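Local coordinates for adenosine 5'-monophosphoramidase (Candida albicans, PDB 6IQ1), which hydrolyses adenosine 5'-phosphoramidates to AMP as a homodimeric histidine triad (HINT family) enzyme, at the interface of chains A and B. Coordinates in Å, arbitrary orientation; residue numbers count along the deposited sequence, not the author numbering. Chains: chain A/B, Adenosine 5'-monophosphoramidase.

Contact 1: the interface of chains A and B. Residues chain A 56-58, 61-62; chain B 66, 69.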
ATOM      1  N   ILE A  56      11.857  -4.502  -6.850  1.00 29.51           N
ATOM      2  CA  ILE A  56      11.154  -5.780  -6.955  1.00 28.45           C
ATOM      3  C   ILE A  56      10.743  -6.015  -8.406  1.00 30.87           C
ATOM      4  O   ILE A  56      10.151  -5.117  -9.028  1.00 24.33           O
ATOM      5  CB  ILE A  56       9.927  -5.847  -6.036  1.00 27.97           C
ATOM      6  CG1 ILE A  56      10.281  -5.433  -4.616  1.00 28.10           C
ATOM      7  CG2 ILE A  56       9.400  -7.269  -6.020  1.00 26.84           C
ATOM      8  CD1 ILE A  56      11.166  -6.443  -3.908  1.00 33.05           C
ATOM      9  N   PRO A  57      11.013  -7.191  -8.965  1.00 31.14           N
ATOM     10  CA  PRO A  57      10.528  -7.493 -10.319  1.00 30.75           C
ATOM     11  C   PRO A  57       9.001  -7.481 -10.379  1.00 32.01           C
ATOM     12  O   PRO A  57       8.315  -7.724  -9.383  1.00 29.51           O
ATOM     13  CB  PRO A  57      11.097  -8.889 -10.596  1.00 27.29           C
ATOM     14  CG  PRO A  57      12.257  -9.030  -9.618  1.00 30.25           C
ATOM     15  CD  PRO A  57      11.857  -8.260  -8.397  1.00 28.37           C
ATOM     16  N   ASP A  58       8.473  -7.208 -11.580  1.00 31.30           N
ATOM     17  CA  ASP A  58       7.027  -7.102 -11.763  1.00 29.13           C
ATOM     18  C   ASP A  58       6.305  -8.392 -11.398  1.00 31.05           C
ATOM     19  O   ASP A  58       5.235  -8.352 -10.776  1.00 31.43           O
ATOM     20  CB  ASP A  58       6.697  -6.718 -13.203  1.00 31.14           C
ATOM     21  CG  ASP A  58       7.071  -5.288 -13.514  1.00 36.04           C
ATOM     22  OD1 ASP A  58       7.249  -4.509 -12.554  1.00 36.50           O
ATOM     23  OD2 ASP A  58       7.216  -4.957 -14.713  1.00 40.97           O
ATOM     24  N   LEU A  61       5.706  -8.367  -7.915  1.00 29.30           N
ATOM     25  CA  LEU A  61       4.799  -7.310  -7.485  1.00 25.90           C
ATOM     26  C   LEU A  61       3.348  -7.668  -7.764  1.00 27.06           C
ATOM     27  O   LEU A  61       2.461  -7.305  -6.987  1.00 25.50           O
ATOM     28  CB  LEU A  61       5.162  -5.991  -8.161  1.00 24.97           C
ATOM     29  CG  LEU A  61       6.404  -5.302  -7.595  1.00 28.48           C
ATOM     30  CD1 LEU A  61       6.516  -3.930  -8.197  1.00 27.17           C
ATOM     31  CD2 LEU A  61       6.381  -5.221  -6.054  1.00 24.02           C
ATOM     32  N   SER A  62       3.083  -8.382  -8.866  1.00 31.01           N
ATOM     33  CA  SER A  62       1.707  -8.775  -9.181  1.00 28.10           C
ATOM     34  C   SER A  62       1.135  -9.724  -8.138  1.00 28.46           C
ATOM     35  O   SER A  62      -0.087  -9.822  -7.991  1.00 30.44           O
ATOM     36  CB  SER A  62       1.641  -9.455 -10.546  1.00 28.68           C
ATOM     37  OG  SER A  62       2.500  -8.830 -11.474  1.00 39.40           O
TER
ATOM     38  N   PRO B  66       2.850  -3.052 -10.311  1.00 28.15           N
ATOM     39  CA  PRO B  66       3.734  -2.738 -11.443  1.00 29.88           C
ATOM     40  C   PRO B  66       3.519  -1.337 -11.999  1.00 29.72           C
ATOM     41  O   PRO B  66       4.489  -0.683 -12.412  1.00 29.11           O
ATOM     42  CB  PRO B  66       3.394  -3.830 -12.459  1.00 25.63           C
ATOM     43  CG  PRO B  66       3.023  -4.977 -11.609  1.00 25.62           C
ATOM     44  CD  PRO B  66       2.215  -4.371 -10.492  1.00 26.63           C
ATOM     45  N   LYS B  69       5.280   0.902  -9.519  1.00 29.37           N
ATOM     46  CA  LYS B  69       6.714   0.801  -9.760  1.00 30.51           C
ATOM     47  C   LYS B  69       7.128   1.650 -10.952  1.00 30.84           C
ATOM     48  O   LYS B  69       8.115   2.391 -10.887  1.00 32.97           O
ATOM     49  CB  LYS B  69       7.110  -0.653  -9.989  1.00 26.96           C
ATOM     50  CG  LYS B  69       8.536  -0.800 -10.422  1.00 26.40           C
ATOM     51  CD  LYS B  69       8.919  -2.252 -10.421  1.00 31.00           C
ATOM     52  CE  LYS B  69      10.227  -2.470 -11.113  1.00 29.84           C
ATOM     53  NZ  LYS B  69      10.232  -3.881 -11.512  1.00 34.13           N
TER

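Contact 2: the interface of chains A and B. Residues chain A 37, 91, 108, 110, 118-119; chain B 121-123.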
ATOM      1  N   ILE A  37       1.113  -2.998  15.686  1.00 32.23           N
ATOM      2  CA  ILE A  37       0.431  -1.798  16.143  1.00 34.34           C
ATOM      3  C   ILE A  37      -1.078  -1.981  16.119  1.00 37.67           C
ATOM      4  O   ILE A  37      -1.822  -1.013  16.301  1.00 34.36           O
ATOM      5  CB  ILE A  37       0.847  -0.555  15.341  1.00 30.11           C
ATOM      6  CG1 ILE A  37       0.263  -0.613  13.939  1.00 28.34           C
ATOM      7  CG2 ILE A  37       2.355  -0.370  15.329  1.00 27.39           C
ATOM      8  CD1 ILE A  37       0.267   0.724  13.275  1.00 28.97           C
ATOM      9  N   LEU A  91       0.051  -0.499   3.791  1.00 27.19           N
ATOM     10  CA  LEU A  91       1.122   0.485   3.816  1.00 24.25           C
ATOM     11  C   LEU A  91       2.436  -0.200   3.488  1.00 26.94           C
ATOM     12  O   LEU A  91       2.714  -1.296   3.980  1.00 29.54           O
ATOM     13  CB  LEU A  91       1.207   1.179   5.193  1.00 26.96           C
ATOM     14  CG  LEU A  91       2.401   2.098   5.470  1.00 28.29           C
ATOM     15  CD1 LEU A  91       2.205   3.439   4.783  1.00 23.26           C
ATOM     16  CD2 LEU A  91       2.592   2.281   6.961  1.00 22.34           C
ATOM     17  N   HIS A 108       2.487  -3.794   5.065  1.00 25.18           N
ATOM     18  CA  HIS A 108       1.718  -3.954   6.293  1.00 25.32           C
ATOM     19  C   HIS A 108       0.226  -4.014   5.963  1.00 26.01           C
ATOM     20  O   HIS A 108      -0.306  -3.095   5.328  1.00 25.83           O
ATOM     21  CB  HIS A 108       1.955  -2.786   7.261  1.00 26.09           C
ATOM     22  CG  HIS A 108       3.392  -2.491   7.570  1.00 29.65           C
ATOM     23  ND1 HIS A 108       3.994  -2.883   8.751  1.00 28.46           N
ATOM     24  CD2 HIS A 108       4.331  -1.789   6.886  1.00 29.61           C
ATOM     25  CE1 HIS A 108       5.247  -2.462   8.765  1.00 27.10           C
ATOM     26  NE2 HIS A 108       5.481  -1.801   7.645  1.00 24.22           N
ATOM     27  N   ILE A 110      -2.859  -3.663   8.209  1.00 25.71           N
ATOM     28  CA  ILE A 110      -3.091  -3.232   9.587  1.00 28.71           C
ATOM     29  C   ILE A 110      -4.579  -2.987   9.816  1.00 27.58           C
ATOM     30  O   ILE A 110      -5.145  -2.025   9.268  1.00 26.75           O
ATOM     31  CB  ILE A 110      -2.283  -1.964   9.927  1.00 27.51           C
ATOM     32  CG1 ILE A 110      -0.837  -2.077   9.453  1.00 24.83           C
ATOM     33  CG2 ILE A 110      -2.324  -1.674  11.411  1.00 25.89           C
ATOM     34  CD1 ILE A 110      -0.118  -0.760   9.514  1.00 25.98           C
ATOM     35  N   GLY A 118      -3.831   0.687  15.485  1.00 35.33           N
ATOM     36  CA  GLY A 118      -3.625   0.669  14.047  1.00 33.75           C
ATOM     37  C   GLY A 118      -2.896   1.921  13.564  1.00 33.26           C
ATOM     38  O   GLY A 118      -2.309   2.681  14.335  1.00 31.92           O
ATOM     39  N   LEU A 119      -2.938   2.124  12.253  1.00 27.48           N
ATOM     40  CA  LEU A 119      -2.197   3.228  11.659  1.00 29.51           C
ATOM     41  C   LEU A 119      -2.826   4.571  12.028  1.00 31.81           C
ATOM     42  O   LEU A 119      -4.053   4.717  12.063  1.00 28.67           O
ATOM     43  CB  LEU A 119      -2.158   3.076  10.139  1.00 27.30           C
ATOM     44  CG  LEU A 119      -1.259   4.062   9.414  1.00 27.54           C
ATOM     45  CD1 LEU A 119       0.222   3.809   9.777  1.00 24.66           C
ATOM     46  CD2 LEU A 119      -1.500   3.971   7.914  1.00 24.90           C
TER
ATOM     47  N   VAL B 121       3.487   9.061   9.673  1.00 29.27           N
ATOM     48  CA  VAL B 121       3.182   7.724  10.166  1.00 30.13           C
ATOM     49  C   VAL B 121       3.032   7.784  11.686  1.00 32.63           C
ATOM     50  O   VAL B 121       4.012   7.998  12.407  1.00 32.04           O
ATOM     51  CB  VAL B 121       4.278   6.732   9.746  1.00 31.49           C
ATOM     52  CG1 VAL B 121       3.906   5.303  10.112  1.00 28.37           C
ATOM     53  CG2 VAL B 121       4.523   6.862   8.262  1.00 29.58           C
ATOM     54  N   GLY B 122       1.811   7.603  12.187  1.00 30.90           N
ATOM     55  CA  GLY B 122       1.607   7.327  13.601  1.00 30.23           C
ATOM     56  C   GLY B 122       1.666   5.826  13.815  1.00 36.38           C
ATOM     57  O   GLY B 122       1.005   5.070  13.102  1.00 35.37           O
ATOM     58  N   TRP B 123       2.484   5.390  14.786  1.00 33.04           N
ATOM     59  CA  TRP B 123       2.847   3.978  14.927  1.00 30.70           C
ATOM     60  C   TRP B 123       2.744   3.559  16.390  1.00 31.59           C
ATOM     61  O   TRP B 123       3.758   3.411  17.086  1.00 32.07           O
ATOM     62  CB  TRP B 123       4.248   3.730  14.353  1.00 35.28           C
ATOM     63  CG  TRP B 123       4.536   2.318  13.827  1.00 32.50           C
ATOM     64  CD1 TRP B 123       5.292   1.348  14.435  1.00 28.65           C
ATOM     65  CD2 TRP B 123       4.078   1.746  12.594  1.00 27.80           C
ATOM     66  NE1 TRP B 123       5.329   0.214  13.657  1.00 28.04           N
ATOM     67  CE2 TRP B 123       4.592   0.430  12.524  1.00 29.32           C
ATOM     68  CE3 TRP B 123       3.265   2.206  11.552  1.00 29.95           C
ATOM     69  CZ2 TRP B 123       4.323  -0.428  11.439  1.00 31.84           C
ATOM     70  CZ3 TRP B 123       3.011   1.353  10.462  1.00 30.50           C
ATOM     71  CH2 TRP B 123       3.541   0.057  10.417  1.00 26.71           C
TER

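Contact 3: the interface of chains A and B. Residues chain A 73-74, 76; chain B 143.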
ATOM      1  N   LYS A  73      -9.748 -11.862   3.812  1.00 33.16           N
ATOM      2  CA  LYS A  73     -10.702 -12.933   4.076  1.00 31.87           C
ATOM      3  C   LYS A  73     -10.324 -13.696   5.337  1.00 33.71           C
ATOM      4  O   LYS A  73     -11.191 -14.047   6.144  1.00 33.18           O
ATOM      5  CB  LYS A  73     -10.764 -13.879   2.881  1.00 35.02           C
ATOM      6  CG  LYS A  73     -11.489 -13.302   1.670  1.00 47.49           C
ATOM      7  CD  LYS A  73     -12.159 -14.414   0.865  1.00 51.08           C
ATOM      8  CE  LYS A  73     -12.370 -14.025  -0.598  1.00 50.67           C
ATOM      9  NZ  LYS A  73     -11.096 -13.846  -1.340  1.00 44.50           N
ATOM     10  N   VAL A  74      -9.027 -13.955   5.522  1.00 33.68           N
ATOM     11  CA  VAL A  74      -8.582 -14.740   6.665  1.00 32.02           C
ATOM     12  C   VAL A  74      -8.846 -13.986   7.962  1.00 35.44           C
ATOM     13  O   VAL A  74      -9.304 -14.567   8.953  1.00 34.82           O
ATOM     14  CB  VAL A  74      -7.098 -15.108   6.502  1.00 34.01           C
ATOM     15  CG1 VAL A  74      -6.515 -15.648   7.815  1.00 28.03           C
ATOM     16  CG2 VAL A  74      -6.922 -16.113   5.347  1.00 35.86           C
ATOM     17  N   LYS A  76     -11.144 -11.839   8.357  1.00 34.30           N
ATOM     18  CA  LYS A  76     -12.568 -11.494   8.290  1.00 34.80           C
ATOM     19  C   LYS A  76     -12.828  -9.999   8.118  1.00 37.09           C
ATOM     20  O   LYS A  76     -13.976  -9.558   8.240  1.00 39.90           O
ATOM     21  CB  LYS A  76     -13.352 -12.013   9.504  1.00 36.84           C
ATOM     22  CG  LYS A  76     -13.231 -13.521   9.709  1.00 43.65           C
ATOM     23  CD  LYS A  76     -13.718 -13.941  11.098  1.00 46.96           C
ATOM     24  CE  LYS A  76     -15.141 -14.452  11.042  1.00 49.75           C
ATOM     25  NZ  LYS A  76     -15.266 -15.525  10.009  1.00 63.19           N
TER
ATOM     26  N   GLU B 143      -9.008 -20.340  10.112  1.00 38.47           N
ATOM     27  CA  GLU B 143      -9.743 -19.576   9.122  1.00 37.72           C
ATOM     28  C   GLU B 143      -9.122 -19.720   7.734  1.00 39.65           C
ATOM     29  O   GLU B 143      -9.840 -19.831   6.733  1.00 42.43           O
ATOM     30  CB  GLU B 143      -9.794 -18.119   9.559  1.00 35.55           C
ATOM     31  CG  GLU B 143     -10.655 -17.271   8.661  1.00 45.13           C
ATOM     32  CD  GLU B 143     -12.125 -17.652   8.724  1.00 54.68           C
ATOM     33  OE1 GLU B 143     -12.587 -18.076   9.815  1.00 54.89           O
ATOM     34  OE2 GLU B 143     -12.812 -17.518   7.678  1.00 53.80           O
TER

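Contact 4: the interface of chains A and B. Residues chain A 89-91, 119, 121; chain B 91-93, 119.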
ATOM      1  N   ASN A  89      -5.720  -0.581   6.824  1.00 24.31           N
ATOM      2  CA  ASN A  89      -4.793   0.107   5.951  1.00 22.97           C
ATOM      3  C   ASN A  89      -3.815  -0.889   5.350  1.00 27.80           C
ATOM      4  O   ASN A  89      -3.495  -1.922   5.950  1.00 27.38           O
ATOM      5  CB  ASN A  89      -4.014   1.175   6.701  1.00 27.15           C
ATOM      6  CG  ASN A  89      -4.901   2.274   7.251  1.00 32.11           C
ATOM      7  OD1 ASN A  89      -5.316   2.229   8.417  1.00 30.30           O
ATOM      8  ND2 ASN A  89      -5.173   3.284   6.425  1.00 27.41           N
ATOM      9  N   VAL A  90      -3.352  -0.570   4.150  1.00 26.39           N
ATOM     10  CA  VAL A  90      -2.236  -1.252   3.516  1.00 25.13           C
ATOM     11  C   VAL A  90      -1.156  -0.204   3.309  1.00 26.84           C
ATOM     12  O   VAL A  90      -1.425   0.870   2.751  1.00 26.01           O
ATOM     13  CB  VAL A  90      -2.643  -1.906   2.180  1.00 21.58           C
ATOM     14  CG1 VAL A  90      -1.468  -2.588   1.539  1.00 21.01           C
ATOM     15  CG2 VAL A  90      -3.786  -2.866   2.392  1.00 20.08           C
ATOM     16  N   LEU A  91       0.051  -0.499   3.791  1.00 27.19           N
ATOM     17  CA  LEU A  91       1.122   0.485   3.816  1.00 24.25           C
ATOM     18  C   LEU A  91       2.436  -0.200   3.488  1.00 26.94           C
ATOM     19  O   LEU A  91       2.714  -1.296   3.980  1.00 29.54           O
ATOM     20  CB  LEU A  91       1.207   1.179   5.193  1.00 26.96           C
ATOM     21  CG  LEU A  91       2.401   2.098   5.470  1.00 28.29           C
ATOM     22  CD1 LEU A  91       2.205   3.439   4.783  1.00 23.26           C
ATOM     23  CD2 LEU A  91       2.592   2.281   6.961  1.00 22.34           C
ATOM     24  N   LEU A 119      -2.938   2.124  12.253  1.00 27.48           N
ATOM     25  CA  LEU A 119      -2.197   3.228  11.659  1.00 29.51           C
ATOM     26  C   LEU A 119      -2.826   4.571  12.028  1.00 31.81           C
ATOM     27  O   LEU A 119      -4.053   4.717  12.063  1.00 28.67           O
ATOM     28  CB  LEU A 119      -2.158   3.076  10.139  1.00 27.30           C
ATOM     29  CG  LEU A 119      -1.259   4.062   9.414  1.00 27.54           C
ATOM     30  CD1 LEU A 119       0.222   3.809   9.777  1.00 24.66           C
ATOM     31  CD2 LEU A 119      -1.500   3.971   7.914  1.00 24.90           C
ATOM     32  N   VAL A 121      -2.787   8.456  10.653  1.00 33.21           N
ATOM     33  CA  VAL A 121      -2.467   9.035   9.355  1.00 29.44           C
ATOM     34  C   VAL A 121      -2.354  10.547   9.509  1.00 32.84           C
ATOM     35  O   VAL A 121      -3.360  11.240   9.725  1.00 33.82           O
ATOM     36  CB  VAL A 121      -3.513   8.653   8.299  1.00 27.97           C
ATOM     37  CG1 VAL A 121      -3.239   9.384   6.972  1.00 27.05           C
ATOM     38  CG2 VAL A 121      -3.524   7.132   8.114  1.00 24.97           C
TER
ATOM     39  N   LEU B  91       0.242   3.904   0.239  1.00 26.54           N
ATOM     40  CA  LEU B  91      -0.834   3.800   1.217  1.00 26.76           C
ATOM     41  C   LEU B  91      -2.163   3.497   0.532  1.00 29.18           C
ATOM     42  O   LEU B  91      -2.470   4.053  -0.529  1.00 29.35           O
ATOM     43  CB  LEU B  91      -0.961   5.086   2.025  1.00 29.44           C
ATOM     44  CG  LEU B  91      -2.049   5.115   3.103  1.00 27.73           C
ATOM     45  CD1 LEU B  91      -1.785   4.028   4.116  1.00 28.98           C
ATOM     46  CD2 LEU B  91      -2.104   6.494   3.775  1.00 27.81           C
ATOM     47  N   GLN B  92      -2.947   2.614   1.144  1.00 26.36           N
ATOM     48  CA  GLN B  92      -4.296   2.299   0.687  1.00 28.56           C
ATOM     49  C   GLN B  92      -5.194   2.176   1.909  1.00 29.18           C
ATOM     50  O   GLN B  92      -4.840   1.471   2.861  1.00 28.92           O
ATOM     51  CB  GLN B  92      -4.323   1.003  -0.137  1.00 26.40           C
ATOM     52  CG  GLN B  92      -5.554   0.865  -1.017  1.00 23.72           C
ATOM     53  CD  GLN B  92      -6.616   0.013  -0.377  1.00 27.23           C
ATOM     54  OE1 GLN B  92      -6.297  -0.911   0.367  1.00 29.76           O
ATOM     55  NE2 GLN B  92      -7.882   0.318  -0.645  1.00 25.54           N
ATOM     56  N   ASN B  93      -6.332   2.874   1.893  1.00 26.14           N
ATOM     57  CA  ASN B  93      -7.181   3.028   3.070  1.00 27.77           C
ATOM     58  C   ASN B  93      -8.560   2.432   2.829  1.00 31.99           C
ATOM     59  O   ASN B  93      -9.146   2.602   1.751  1.00 30.79           O
ATOM     60  CB  ASN B  93      -7.346   4.495   3.463  1.00 27.80           C
ATOM     61  CG  ASN B  93      -6.014   5.235   3.599  1.00 31.68           C
ATOM     62  OD1 ASN B  93      -5.011   4.696   4.094  1.00 29.01           O
ATOM     63  ND2 ASN B  93      -6.016   6.497   3.185  1.00 31.92           N
ATOM     64  N   LEU B 119       3.591  11.616   3.855  1.00 31.37           N
ATOM     65  CA  LEU B 119       2.825  10.878   4.848  1.00 32.15           C
ATOM     66  C   LEU B 119       3.474  11.013   6.222  1.00 30.10           C
ATOM     67  O   LEU B 119       4.701  10.920   6.356  1.00 26.46           O
ATOM     68  CB  LEU B 119       2.709   9.406   4.449  1.00 26.55           C
ATOM     69  CG  LEU B 119       1.891   8.544   5.406  1.00 27.55           C
ATOM     70  CD1 LEU B 119       0.479   9.086   5.531  1.00 30.45           C
ATOM     71  CD2 LEU B 119       1.855   7.098   4.945  1.00 29.02           C
TER

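Contact 1: the interface of chains A and B
B:Lys69 and B:Pro66 pack against A:Asp58, A:Leu61 and A:Ser62 in a helix-to-helix part of the homodimer interface, where the middle of helix 58-74 of one subunit is held to the start of the same helix in the other. The patch illustrates how a long lysine can serve a dimer interface twice, through its shaft and through its ammonium group. B:Lys69 is stretched out, with CG anti to its backbone N (chi1 172°) and every later torsion extended as well, which carries NZ across the boundary to the first turn of the helix and the loop just before it. In that loop NZ donates to the backbone carbonyl of A:Ile56, 2.8 Å from its O and moderately tilted from the carbonyl plane. The same ammonium forms a salt bridge and hydrogen bond with A:Asp58, its NZ 3.2 Å from OD1. It comes down from above the carboxylate plane, 58° out of it. Two oxygens, one neutral and one probably charged, thus share this nitrogen. The shaft is used too: A:Leu61 crosses it at about a right angle, and its CD1 branch rests 3.7 Å from CD of B:Lys69. Beside it the ring of B:Pro66 fills the groove between A:Asp58, the CB of A:Leu61 and A:Ser62. Its CG is 3.9 Å from OG of A:Ser62, and that hydroxyl is itself turned back to its own helix, with OG donating to the main-chain O of A:Asp58 at 2.9 Å.

Contact 2: the interface of chains A and B
B:Trp123 sets its indole among A:Ile37, A:Leu91, A:His108, A:Ile110 and A:Leu119, just after strand 120-122 of chain B. A:His108 is the last histidine of the histidine triad motif that names the HINT family, so one subunit here supplies a wall behind a likely AMP-binding residue of the other. From CB, the tryptophan points away from its own backbone N (chi1 -153°), and chi2 of -105° turns the ring broadside to A:Ile37. The pyrrole end comes first: CD1 and NE1 lie beneath the CG2 methyl of A:Ile37, which sits 3.5 Å from the centroid of the five-membered ring in a CH-pi contact. A:Ile37 holds CG1 between its backbone N and carbonyl carbon, and the CD1 methyl at the end of that branch reaches the six-membered ring, 4.0 Å from its centroid. Further along the benzo side, CE3 and CZ3 pass A:Leu119, whose CD1 is 3.8 Å from CZ3 and also neighbours the carbonyl O of B:Gly122 and CG1 of B:Val121. CZ3 meets the CD2 branch of A:Leu91 as well, at 3.6 Å. At the tip, CH2 faces the CD1 methyl of A:Ile110. The six-membered ring of B:Trp123 drives edge-on into one face of the A:His108 imidazole, the planes standing 81° apart. CH2 of B:Trp123 comes to 3.4 Å from ND1 of A:His108, towards the rim of that ring, while CZ2 of B:Trp123 lies 3.5 Å from CE1 of A:His108.

Contact 3: the interface of chains A and B
The carboxylate of B:Glu143 presents one face to chain A: the ammonium of A:Lys76 stands over that face, well off the plane, and the main-chain O of A:Lys73 and of A:Val74 lie on the same side. The example shows a salt bridge of the loose kind. It runs from NZ of A:Lys76 to OE1 of B:Glu143 at 3.7 Å, with OE2 little farther at 3.9 Å, so the attraction is probably long-range and not a close directional bond. Both side chains are bent where they meet. A:Lys76 turns at its last two torsions (chi3 98°), bringing the end of the chain over the acid, and the two cross at about a right angle. B:Glu143 leaves its helix with CG anti to the backbone N and kinks at chi2 (66°). Its methylene groups lie along the end of helix 58-74, with CG 3.8 Å from CA of A:Val74 and CB 3.6 Å from the O of A:Val74. An acid beside the carbonyl end of a helix may be poorly placed electrostatically, and the lysine probably compensates. The patch helps to dock helix 130-147 of chain B onto the opposite subunit, and so probably steadies the homodimer at its rim.

Contact 4: the interface of chains A and B
Strand 87-94 of chain A runs antiparallel to strand 87-94 of chain B, and the loop and short strand at residues 119-122 lie beside the pair. A sheet made continuous across a dimer boundary is a classic way to join two copies of one fold. A:Leu91 is paired with B:Leu91, the residue meeting its own twin across the two-fold. Next to them A:Val90 and B:Gln92 exchange two backbone hydrogen bonds, with A:Val90 N and B:Gln92 O 2.8 Å apart and B:Gln92 N at the same 2.8 Å from A:Val90 O. Leucines pack along one face of the sheet: CD1 of A:Leu91 touches CD2 of B:Leu119 at 3.7 Å. B:Leu91 carries CG anti to its backbone N (chi1 -179°), which sends its CD1 to 3.8 Å from CD2 of A:Leu119. CG1 of A:Val121 extends this apolar row to B:Leu119. On the other face the CB atoms of A:Val90 and B:Gln92 lie 4.1 Å apart. A side-chain bond also links A:Asn89 to B:Asn93, a probable AMP-binding residue, their amide planes turned 77° against each other. ND2 of A:Asn89 donates within its own amide plane to OD1 of B:Asn93 at 2.7 Å, arriving above the acceptor's carbonyl plane by a bond bent to 128° at the hydrogen.

Contacts 2 and 4 are neighbours, their C-alpha centres about 7 Å apart, and A:Leu91 and A:Leu119 belong to both, so the joined sheet and the tryptophan pocket form one core. Contact 1 lies about 19 Å from contact 4 and shares helix 58-74 with contact 3, whose centre is about 25 Å from it. Contacts 1, 2 and 4 are centred about 11 to 12 Å from A:His106, the histidine expected to carry the AMP intermediate, contact 3 about 20 Å. Because A:His108 and B:Asn93, both probable AMP-binding residues, take part in contacts 2 and 4, dimer assembly probably helps to shape the nucleotide site.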